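Local structure of NAD-dependent aldehyde dehydrogenase (Burkholderia multivorans, 5UJU) at residues S347-R361 / F452-T466. The protein probably oxidises aldehydes to carboxylic acids with NAD+ as the electron acceptor. Numbering follows the deposited sequence.
With NA (sodium ion), chain C.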
# COMPACT_ATOMS: atom_id res chain seq x y z
N SER A 347 -31.82 0.28 -13.16
CA SER A 347 -32.19 -1.13 -13.27
C SER A 347 -31.24 -2.03 -12.48
O SER A 347 -30.87 -3.12 -12.92
CB SER A 347 -32.26 -1.59 -14.73
OG SER A 347 -33.23 -0.86 -15.47
N GLY A 348 -30.87 -1.57 -11.28
CA GLY A 348 -30.02 -2.35 -10.39
C GLY A 348 -28.62 -2.60 -10.90
O GLY A 348 -27.93 -3.48 -10.36
N GLN A 349 -28.17 -1.85 -11.91
CA GLN A 349 -26.86 -2.03 -12.51
C GLN A 349 -25.79 -1.16 -11.85
O GLN A 349 -24.74 -0.90 -12.45
CB GLN A 349 -26.92 -1.75 -14.02
CG GLN A 349 -27.84 -2.73 -14.78
CD GLN A 349 -28.14 -2.31 -16.22
OE1 GLN A 349 -27.78 -3.01 -17.16
NE2 GLN A 349 -28.84 -1.17 -16.38
N MET A 350 -26.02 -0.73 -10.61
CA MET A 350 -25.01 -0.03 -9.84
C MET A 350 -24.32 -1.02 -8.92
O MET A 350 -24.96 -1.93 -8.39
CB MET A 350 -25.64 1.10 -9.03
CG MET A 350 -26.46 2.00 -9.88
SD MET A 350 -27.20 3.31 -8.92
CE MET A 350 -25.75 4.32 -8.56
N CYS A 351 -23.00 -0.86 -8.76
CA CYS A 351 -22.27 -1.77 -7.89
C CYS A 351 -22.70 -1.64 -6.43
O CYS A 351 -22.40 -2.53 -5.63
CB CYS A 351 -20.76 -1.52 -8.03
SG CYS A 351 -20.27 0.17 -7.69
N THR A 352 -23.40 -0.56 -6.08
CA THR A 352 -23.85 -0.31 -4.72
C THR A 352 -25.31 -0.68 -4.49
O THR A 352 -25.81 -0.48 -3.38
CB THR A 352 -23.65 1.16 -4.39
OG1 THR A 352 -24.26 1.92 -5.43
CG2 THR A 352 -22.16 1.52 -4.31
N ALA A 353 -26.00 -1.18 -5.50
CA ALA A 353 -27.43 -1.44 -5.40
C ALA A 353 -27.71 -2.66 -4.52
O ALA A 353 -26.98 -3.65 -4.59
CB ALA A 353 -28.02 -1.68 -6.78
N PRO A 354 -28.78 -2.63 -3.72
CA PRO A 354 -29.07 -3.78 -2.85
C PRO A 354 -29.57 -4.98 -3.64
O PRO A 354 -30.29 -4.85 -4.63
CB PRO A 354 -30.17 -3.25 -1.92
CG PRO A 354 -30.87 -2.18 -2.73
CD PRO A 354 -29.78 -1.55 -3.58
N GLN A 355 -29.19 -6.17 -3.18
CA GLN A 355 -29.72 -7.40 -3.75
C GLN A 355 -30.55 -8.20 -2.75
O GLN A 355 -31.63 -8.69 -3.10
CB GLN A 355 -28.58 -8.27 -4.28
CG GLN A 355 -29.07 -9.61 -4.84
CD GLN A 355 -27.93 -10.52 -5.27
OE1 GLN A 355 -27.34 -10.33 -6.32
NE2 GLN A 355 -27.62 -11.51 -4.44
N ASN A 356 -30.07 -8.37 -1.52
CA ASN A 356 -30.70 -9.22 -0.52
C ASN A 356 -31.38 -8.36 0.54
O ASN A 356 -30.76 -7.46 1.10
CB ASN A 356 -29.68 -10.16 0.12
CG ASN A 356 -29.06 -11.14 -0.88
OD1 ASN A 356 -29.43 -11.18 -2.06
ND2 ASN A 356 -28.13 -11.94 -0.41
N ILE A 357 -32.65 -8.65 0.81
CA ILE A 357 -33.45 -7.89 1.77
C ILE A 357 -33.96 -8.88 2.81
O ILE A 357 -34.86 -9.68 2.53
CB ILE A 357 -34.60 -7.15 1.07
CG1 ILE A 357 -34.02 -6.23 -0.03
CG2 ILE A 357 -35.40 -6.32 2.07
CD1 ILE A 357 -35.07 -5.58 -0.91
N TYR A 358 -33.39 -8.84 4.02
CA TYR A 358 -33.72 -9.80 5.07
C TYR A 358 -34.83 -9.24 5.95
O TYR A 358 -34.73 -8.12 6.45
CB TYR A 358 -32.49 -10.12 5.92
CG TYR A 358 -31.32 -10.66 5.14
CD1 TYR A 358 -31.33 -11.95 4.61
CD2 TYR A 358 -30.20 -9.87 4.91
CE1 TYR A 358 -30.25 -12.44 3.89
CE2 TYR A 358 -29.12 -10.34 4.19
CZ TYR A 358 -29.14 -11.61 3.68
OH TYR A 358 -28.05 -12.06 2.96
N VAL A 359 -35.89 -10.04 6.13
CA VAL A 359 -37.05 -9.66 6.94
C VAL A 359 -37.40 -10.85 7.84
O VAL A 359 -37.42 -11.99 7.37
CB VAL A 359 -38.24 -9.27 6.04
CG1 VAL A 359 -39.43 -8.76 6.86
CG2 VAL A 359 -37.82 -8.23 4.96
N PRO A 360 -37.67 -10.64 9.14
CA PRO A 360 -38.06 -11.78 9.98
C PRO A 360 -39.33 -12.41 9.46
O PRO A 360 -40.27 -11.71 9.07
CB PRO A 360 -38.25 -11.14 11.36
CG PRO A 360 -37.43 -9.84 11.29
CD PRO A 360 -37.62 -9.38 9.89
N ARG A 361 -39.35 -13.74 9.42
CA ARG A 361 -40.54 -14.44 8.95
C ARG A 361 -41.78 -14.08 9.76
O ARG A 361 -42.90 -14.21 9.26
CB ARG A 361 -40.32 -15.96 9.00
CG ARG A 361 -40.27 -16.54 10.40
CD ARG A 361 -39.92 -18.02 10.37
NE ARG A 361 -38.59 -18.24 9.80
CZ ARG A 361 -38.37 -18.63 8.55
NH1 ARG A 361 -39.40 -18.87 7.74
NH2 ARG A 361 -37.13 -18.79 8.11
N PHE A 452 -28.87 -16.84 -2.93
CA PHE A 452 -28.74 -15.40 -2.72
C PHE A 452 -27.35 -14.97 -2.27
O PHE A 452 -27.14 -13.77 -2.06
CB PHE A 452 -29.82 -14.87 -1.76
CG PHE A 452 -29.82 -15.48 -0.36
CD1 PHE A 452 -30.88 -16.28 0.05
CD2 PHE A 452 -28.83 -15.17 0.56
CE1 PHE A 452 -30.93 -16.82 1.34
CE2 PHE A 452 -28.86 -15.71 1.85
CZ PHE A 452 -29.92 -16.53 2.23
N THR A 453 -26.40 -15.90 -2.14
CA THR A 453 -24.99 -15.52 -2.00
C THR A 453 -24.29 -15.45 -3.35
O THR A 453 -23.09 -15.17 -3.39
CB THR A 453 -24.21 -16.49 -1.10
OG1 THR A 453 -24.28 -17.81 -1.64
CG2 THR A 453 -24.77 -16.49 0.33
N GLN A 454 -25.01 -15.67 -4.44
CA GLN A 454 -24.45 -15.43 -5.76
C GLN A 454 -24.76 -14.00 -6.16
O GLN A 454 -25.69 -13.37 -5.65
CB GLN A 454 -25.04 -16.37 -6.82
CG GLN A 454 -25.07 -17.83 -6.47
CD GLN A 454 -25.90 -18.59 -7.48
OE1 GLN A 454 -25.89 -18.28 -8.67
NE2 GLN A 454 -26.66 -19.57 -7.02
N GLU A 455 -23.95 -13.48 -7.06
CA GLU A 455 -24.22 -12.16 -7.59
C GLU A 455 -25.13 -12.31 -8.81
O GLU A 455 -24.91 -13.17 -9.66
CB GLU A 455 -22.91 -11.44 -7.90
CG GLU A 455 -23.05 -9.96 -8.21
CD GLU A 455 -22.50 -9.58 -9.58
OE1 GLU A 455 -21.71 -10.37 -10.14
OE2 GLU A 455 -22.85 -8.49 -10.07
N TRP A 456 -26.20 -11.53 -8.83
CA TRP A 456 -27.15 -11.54 -9.93
C TRP A 456 -27.11 -10.13 -10.52
O TRP A 456 -27.83 -9.24 -10.05
CB TRP A 456 -28.55 -11.90 -9.45
CG TRP A 456 -28.64 -13.27 -8.89
CD1 TRP A 456 -28.29 -13.68 -7.63
CD2 TRP A 456 -29.12 -14.44 -9.57
NE1 TRP A 456 -28.53 -15.02 -7.48
CE2 TRP A 456 -29.03 -15.52 -8.66
CE3 TRP A 456 -29.61 -14.68 -10.85
CZ2 TRP A 456 -29.42 -16.81 -9.00
CZ3 TRP A 456 -30.00 -15.96 -11.19
CH2 TRP A 456 -29.90 -17.02 -10.27
N PHE A 457 -26.32 -9.93 -11.55
CA PHE A 457 -26.14 -8.58 -12.06
C PHE A 457 -27.37 -8.17 -12.86
O PHE A 457 -27.81 -8.90 -13.76
CB PHE A 457 -24.88 -8.46 -12.91
CG PHE A 457 -24.69 -7.09 -13.47
CD1 PHE A 457 -24.29 -6.04 -12.65
CD2 PHE A 457 -24.92 -6.84 -14.82
CE1 PHE A 457 -24.11 -4.75 -13.17
CE2 PHE A 457 -24.74 -5.55 -15.34
CZ PHE A 457 -24.34 -4.52 -14.51
N GLY A 458 -27.93 -7.03 -12.51
CA GLY A 458 -29.14 -6.57 -13.14
C GLY A 458 -30.20 -6.29 -12.10
O GLY A 458 -29.95 -6.32 -10.89
N PRO A 459 -31.41 -6.00 -12.56
CA PRO A 459 -32.49 -5.56 -11.64
C PRO A 459 -33.18 -6.75 -10.98
O PRO A 459 -34.35 -7.04 -11.23
CB PRO A 459 -33.42 -4.79 -12.58
CG PRO A 459 -33.28 -5.52 -13.89
CD PRO A 459 -31.84 -5.98 -13.97
N ILE A 460 -32.45 -7.44 -10.11
CA ILE A 460 -32.90 -8.69 -9.50
C ILE A 460 -32.73 -8.57 -7.99
O ILE A 460 -31.67 -8.15 -7.52
CB ILE A 460 -32.09 -9.88 -10.03
CG1 ILE A 460 -32.25 -9.99 -11.56
CG2 ILE A 460 -32.44 -11.18 -9.27
CD1 ILE A 460 -31.14 -10.80 -12.26
N SER A 461 -33.77 -8.93 -7.23
CA SER A 461 -33.62 -8.87 -5.78
C SER A 461 -34.46 -9.95 -5.09
O SER A 461 -35.39 -10.52 -5.67
CB SER A 461 -33.99 -7.49 -5.23
OG SER A 461 -35.32 -7.14 -5.57
N PHE A 462 -34.09 -10.21 -3.83
CA PHE A 462 -34.70 -11.25 -3.02
C PHE A 462 -35.13 -10.65 -1.68
O PHE A 462 -34.31 -10.06 -0.97
CB PHE A 462 -33.71 -12.40 -2.78
CG PHE A 462 -32.98 -12.83 -4.02
CD1 PHE A 462 -33.61 -13.60 -4.99
CD2 PHE A 462 -31.67 -12.44 -4.23
CE1 PHE A 462 -32.93 -13.98 -6.14
CE2 PHE A 462 -30.99 -12.82 -5.39
CZ PHE A 462 -31.62 -13.58 -6.34
N VAL A 463 -36.41 -10.78 -1.37
CA VAL A 463 -36.92 -10.57 -0.02
C VAL A 463 -36.87 -11.92 0.68
O VAL A 463 -37.51 -12.88 0.23
CB VAL A 463 -38.35 -9.99 -0.04
CG1 VAL A 463 -38.84 -9.69 1.37
CG2 VAL A 463 -38.39 -8.73 -0.92
N ILE A 464 -36.06 -12.01 1.74
CA ILE A 464 -35.61 -13.29 2.30
C ILE A 464 -36.10 -13.38 3.73
O ILE A 464 -35.78 -12.52 4.56
CB ILE A 464 -34.07 -13.41 2.24
CG1 ILE A 464 -33.59 -13.32 0.80
CG2 ILE A 464 -33.60 -14.71 2.93
CD1 ILE A 464 -32.11 -12.97 0.68
N ALA A 465 -36.88 -14.43 4.02
CA ALA A 465 -37.42 -14.62 5.36
C ALA A 465 -36.37 -15.28 6.25
O ALA A 465 -35.90 -16.38 5.96
CB ALA A 465 -38.69 -15.47 5.30
N THR A 466 -36.04 -14.62 7.36
CA THR A 466 -35.10 -15.11 8.35
C THR A 466 -35.84 -15.48 9.64
O THR A 466 -37.01 -15.13 9.83
CB THR A 466 -34.04 -14.05 8.65
OG1 THR A 466 -34.65 -12.94 9.31
CG2 THR A 466 -33.35 -13.55 7.34
NA NA C . -28.59 -5.49 -8.65
O HOH W 1 -27.18 -5.15 -6.49
O HOH W 2 -30.94 -5.29 -7.25
O HOH W 3 -26.09 -8.10 -7.26
O HOH W 4 -28.77 -7.91 -8.01
O HOH W 5 -26.66 -5.92 -10.31
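Neighbouring parallel strands 356-360 and 460-466 of a mixed sheet in the aldehyde dehydrogenase fold meet here, with a sodium site beside them. The ladder runs from F462 N to Q355 O (3.0 Å) through to R361 N and T466 O. Strand 323-326 pairs with the other edge of 356-360. Q355 sends its side chain toward the end of helix 449-452 and the loop that follows it. Its CG stands anti to the backbone N (chi1 177°) and the chain stays extended, which runs it beside F462 and puts NE2 at the edge of that ring, the amide turned almost square to it. There NE2 donates to Q454 O (2.9 Å), and OE1 accepts from W456 N (3.0 Å). The second N-H of NE2 goes to N356 OD1, so three bonds fix the rotation of this buried amide. N356 ND2 in turn donates to F452 O (2.7 Å), almost straight but from above the carbonyl plane. On the same side of the sheet, Y358 turns a ring edge toward the face of F452, planes at 77°. I464 CD1 packs against Y358 CE1 (3.7 Å), and helix 469-483 also touches Y358. V359 and V463 meet on the opposite side. In the loops that lead into the two strands, G348 O and G458 O each bind sodium at 2.7 Å. Four waters complete its six ligands. One of them also bridges P354 O and I460 O.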